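Local coordinates for protein thioredoxin Reductase (Burkholderia cenocepacia, PDB 4F82) that probably acts as a Prx5-type peroxiredoxin, a thiol-specific peroxidase that reduces hydrogen peroxide and organic hydroperoxides, at residues Pro61-Gln66 with Ser139-Met144. Sequence-based numbering, arbitrary orientation.
Sequences PTCSAQ and SLRYAM
Arg141 leaves its backbone with CG anti to N (chi1 -163°), runs extended as far as CD and then bends at chi3 (-59°), which swings the guanidinium group onto the first turn of helix 61-80. Cys63 meets it there with SG anti to its own carbonyl carbon. NH1 of Arg141 lies 3.3 Å from SG of Cys63 and donates a weak hydrogen bond to it, bent to 141° at the hydrogen; NH2 of Arg141 is also near, 3.7 Å from the same sulfur. The sulfur stands oblique to the guanidinium plane. Thr62 packs over one face of that plane, its methyl CG2 4.0 Å from NH2 of Arg141 and displaced toward the rim, the two side chains crossing at about a right angle. The stronger polar partner of NH1 is ND1 of His67, to which it is hydrogen-bonded; Phe162 makes a cation-pi contact with the guanidinium. Leu55 of the neighbouring strand 49-55 touches both Cys63 and Arg141. Beyond Arg141 the chain enters the strand portion 142-144, while Cys63 and Thr62 belong to the helix start, so the contact joins helix to sheet through one long side chain. A peroxidatic-type cysteine in the first turn of a helix, with an arginine beside its sulfur that comes from far along the chain, here from the break in strand 137-147, is characteristic of the peroxiredoxin active site on its thioredoxin fold, consistent with Cys63 being the predicted residue that forms the sulfenic acid.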
ATOM      1  N   PRO A  61     -10.658  -4.895  -5.511  1.00  7.33           N
ATOM      2  CA  PRO A  61     -11.687  -4.953  -6.550  1.00  7.57           C
ATOM      3  C   PRO A  61     -12.914  -4.076  -6.360  1.00  7.38           C
ATOM      4  O   PRO A  61     -13.314  -3.418  -7.320  1.00  8.69           O
ATOM      5  CB  PRO A  61     -12.072  -6.430  -6.573  1.00  8.23           C
ATOM      6  CG  PRO A  61     -10.716  -7.135  -6.236  1.00 12.90           C
ATOM      7  CD  PRO A  61     -10.191  -6.250  -5.118  1.00 12.47           C
ATOM      8  N   THR A  62     -13.507  -4.027  -5.172  1.00  9.43           N
ATOM      9  CA  THR A  62     -14.768  -3.275  -5.096  1.00  9.76           C
ATOM     10  C   THR A  62     -14.441  -1.786  -5.072  1.00 11.98           C
ATOM     11  O   THR A  62     -15.085  -0.965  -5.757  1.00  8.98           O
ATOM     12  CB  THR A  62     -15.611  -3.696  -3.906  1.00  8.60           C
ATOM     13  OG1 THR A  62     -16.055  -5.055  -4.097  1.00  7.76           O
ATOM     14  CG2 THR A  62     -16.832  -2.778  -3.744  1.00 12.44           C
ATOM     15  N   CYS A  63     -13.421  -1.447  -4.287  1.00  6.48           N
ATOM     16  CA  CYS A  63     -12.823  -0.109  -4.329  1.00  6.17           C
ATOM     17  C   CYS A  63     -12.564   0.422  -5.740  1.00  7.72           C
ATOM     18  O   CYS A  63     -12.889   1.572  -6.044  1.00  9.12           O
ATOM     19  CB  CYS A  63     -11.512  -0.099  -3.556  1.00  6.02           C
ATOM     20  SG  CYS A  63     -11.690  -0.438  -1.767  1.00  8.01           S
ATOM     21  N   SER A  64     -11.971  -0.402  -6.586  1.00  6.51           N
ATOM     22  CA  SER A  64     -11.538   0.010  -7.917  1.00  9.12           C
ATOM     23  C   SER A  64     -12.636  -0.009  -8.988  1.00  9.22           C
ATOM     24  O   SER A  64     -12.698   0.903  -9.830  1.00 11.10           O
ATOM     25  CB  SER A  64     -10.386  -0.879  -8.420  1.00  8.72           C
ATOM     26  OG  SER A  64      -9.236  -0.746  -7.612  1.00  7.09           O
ATOM     27  N   ALA A  65     -13.453  -1.059  -8.993  1.00  8.18           N
ATOM     28  CA  ALA A  65     -14.468  -1.276 -10.037  1.00  7.74           C
ATOM     29  C   ALA A  65     -15.739  -0.452  -9.789  1.00  7.69           C
ATOM     30  O   ALA A  65     -16.459  -0.070 -10.712  1.00 11.78           O
ATOM     31  CB  ALA A  65     -14.844  -2.785 -10.100  1.00  9.73           C
ATOM     32  N   GLN A  66     -16.023  -0.215  -8.512  1.00  7.56           N
ATOM     33  CA  GLN A  66     -17.307   0.352  -8.098  1.00  8.01           C
ATOM     34  C   GLN A  66     -17.208   1.659  -7.297  1.00 10.51           C
ATOM     35  O   GLN A  66     -17.842   2.669  -7.637  1.00  7.02           O
ATOM     36  CB  GLN A  66     -18.026  -0.658  -7.219  1.00  9.45           C
ATOM     37  CG  GLN A  66     -18.956  -1.589  -7.933  1.00 14.71           C
ATOM     38  CD  GLN A  66     -20.051  -2.016  -6.985  1.00 21.67           C
ATOM     39  OE1 GLN A  66     -19.859  -2.954  -6.224  1.00 20.06           O
ATOM     40  NE2 GLN A  66     -21.181  -1.285  -6.976  1.00 25.11           N
ATOM     41  N   SER A 139      -8.658   1.087   6.568  1.00  5.37           N
ATOM     42  CA  SER A 139      -9.890   1.832   6.918  1.00  5.31           C
ATOM     43  C   SER A 139     -11.151   0.986   6.716  1.00  8.78           C
ATOM     44  O   SER A 139     -11.201   0.136   5.821  1.00  5.66           O
ATOM     45  CB  SER A 139      -9.997   3.102   6.061  1.00  5.02           C
ATOM     46  OG  SER A 139     -11.115   3.904   6.472  1.00  8.82           O
ATOM     47  N   LEU A 140     -12.177   1.206   7.550  1.00  8.23           N
ATOM     48  CA  LEU A 140     -13.532   0.769   7.207  1.00  5.66           C
ATOM     49  C   LEU A 140     -13.919   1.511   5.949  1.00  9.56           C
ATOM     50  O   LEU A 140     -13.317   2.588   5.629  1.00  7.86           O
ATOM     51  CB  LEU A 140     -14.546   1.097   8.337  1.00  6.97           C
ATOM     52  CG  LEU A 140     -14.379   0.243   9.593  1.00  7.72           C
ATOM     53  CD1 LEU A 140     -15.164   0.822  10.750  1.00  6.71           C
ATOM     54  CD2 LEU A 140     -14.808  -1.208   9.304  1.00  9.91           C
ATOM     55  N   ARG A 141     -14.939   0.997   5.266  1.00  5.44           N
ATOM     56  CA  ARG A 141     -15.518   1.739   4.141  1.00 10.33           C
ATOM     57  C   ARG A 141     -16.604   2.716   4.656  1.00 10.85           C
ATOM     58  O   ARG A 141     -17.524   2.298   5.374  1.00  7.81           O
ATOM     59  CB  ARG A 141     -16.118   0.766   3.110  1.00 11.60           C
ATOM     60  CG  ARG A 141     -16.355   1.426   1.726  1.00  9.89           C
ATOM     61  CD  ARG A 141     -17.076   0.469   0.751  1.00  6.24           C
ATOM     62  NE  ARG A 141     -16.304  -0.757   0.551  1.00  6.75           N
ATOM     63  CZ  ARG A 141     -15.297  -0.911  -0.315  1.00  8.33           C
ATOM     64  NH1 ARG A 141     -14.885   0.109  -1.074  1.00 10.92           N
ATOM     65  NH2 ARG A 141     -14.676  -2.087  -0.391  1.00  8.69           N
ATOM     66  N   TYR A 142     -16.506   4.001   4.305  1.00  5.16           N
ATOM     67  CA  TYR A 142     -17.531   4.964   4.742  1.00  5.30           C
ATOM     68  C   TYR A 142     -17.662   6.163   3.821  1.00  5.17           C
ATOM     69  O   TYR A 142     -16.824   6.415   2.960  1.00  5.81           O
ATOM     70  CB  TYR A 142     -17.191   5.470   6.152  1.00  5.42           C
ATOM     71  CG  TYR A 142     -15.902   6.260   6.152  1.00  5.21           C
ATOM     72  CD1 TYR A 142     -15.897   7.635   5.917  1.00  5.16           C
ATOM     73  CD2 TYR A 142     -14.694   5.623   6.373  1.00  5.13           C
ATOM     74  CE1 TYR A 142     -14.697   8.359   5.899  1.00  7.64           C
ATOM     75  CE2 TYR A 142     -13.486   6.329   6.365  1.00 12.10           C
ATOM     76  CZ  TYR A 142     -13.504   7.690   6.127  1.00 11.12           C
ATOM     77  OH  TYR A 142     -12.302   8.353   6.136  1.00  9.84           O
ATOM     78  N   ALA A 143     -18.708   6.954   4.022  1.00  6.35           N
ATOM     79  CA  ALA A 143     -18.677   8.287   3.448  1.00  5.31           C
ATOM     80  C   ALA A 143     -19.229   9.285   4.450  1.00  5.55           C
ATOM     81  O   ALA A 143     -20.190   8.980   5.195  1.00  9.24           O
ATOM     82  CB  ALA A 143     -19.432   8.377   2.079  1.00  8.13           C
ATOM     83  N   MET A 144     -18.604  10.457   4.496  1.00  6.70           N
ATOM     84  CA  MET A 144     -19.110  11.557   5.313  1.00  6.69           C
ATOM     85  C   MET A 144     -19.084  12.878   4.569  1.00  7.76           C
ATOM     86  O   MET A 144     -18.270  13.093   3.660  1.00  7.30           O
ATOM     87  CB  MET A 144     -18.313  11.671   6.615  1.00  6.95           C
ATOM     88  CG  MET A 144     -16.809  11.786   6.439  1.00  9.41           C
ATOM     89  SD  MET A 144     -16.013  11.675   8.061  1.00 12.62           S
ATOM     90  CE  MET A 144     -14.290  11.780   7.552  1.00 19.91           C
TER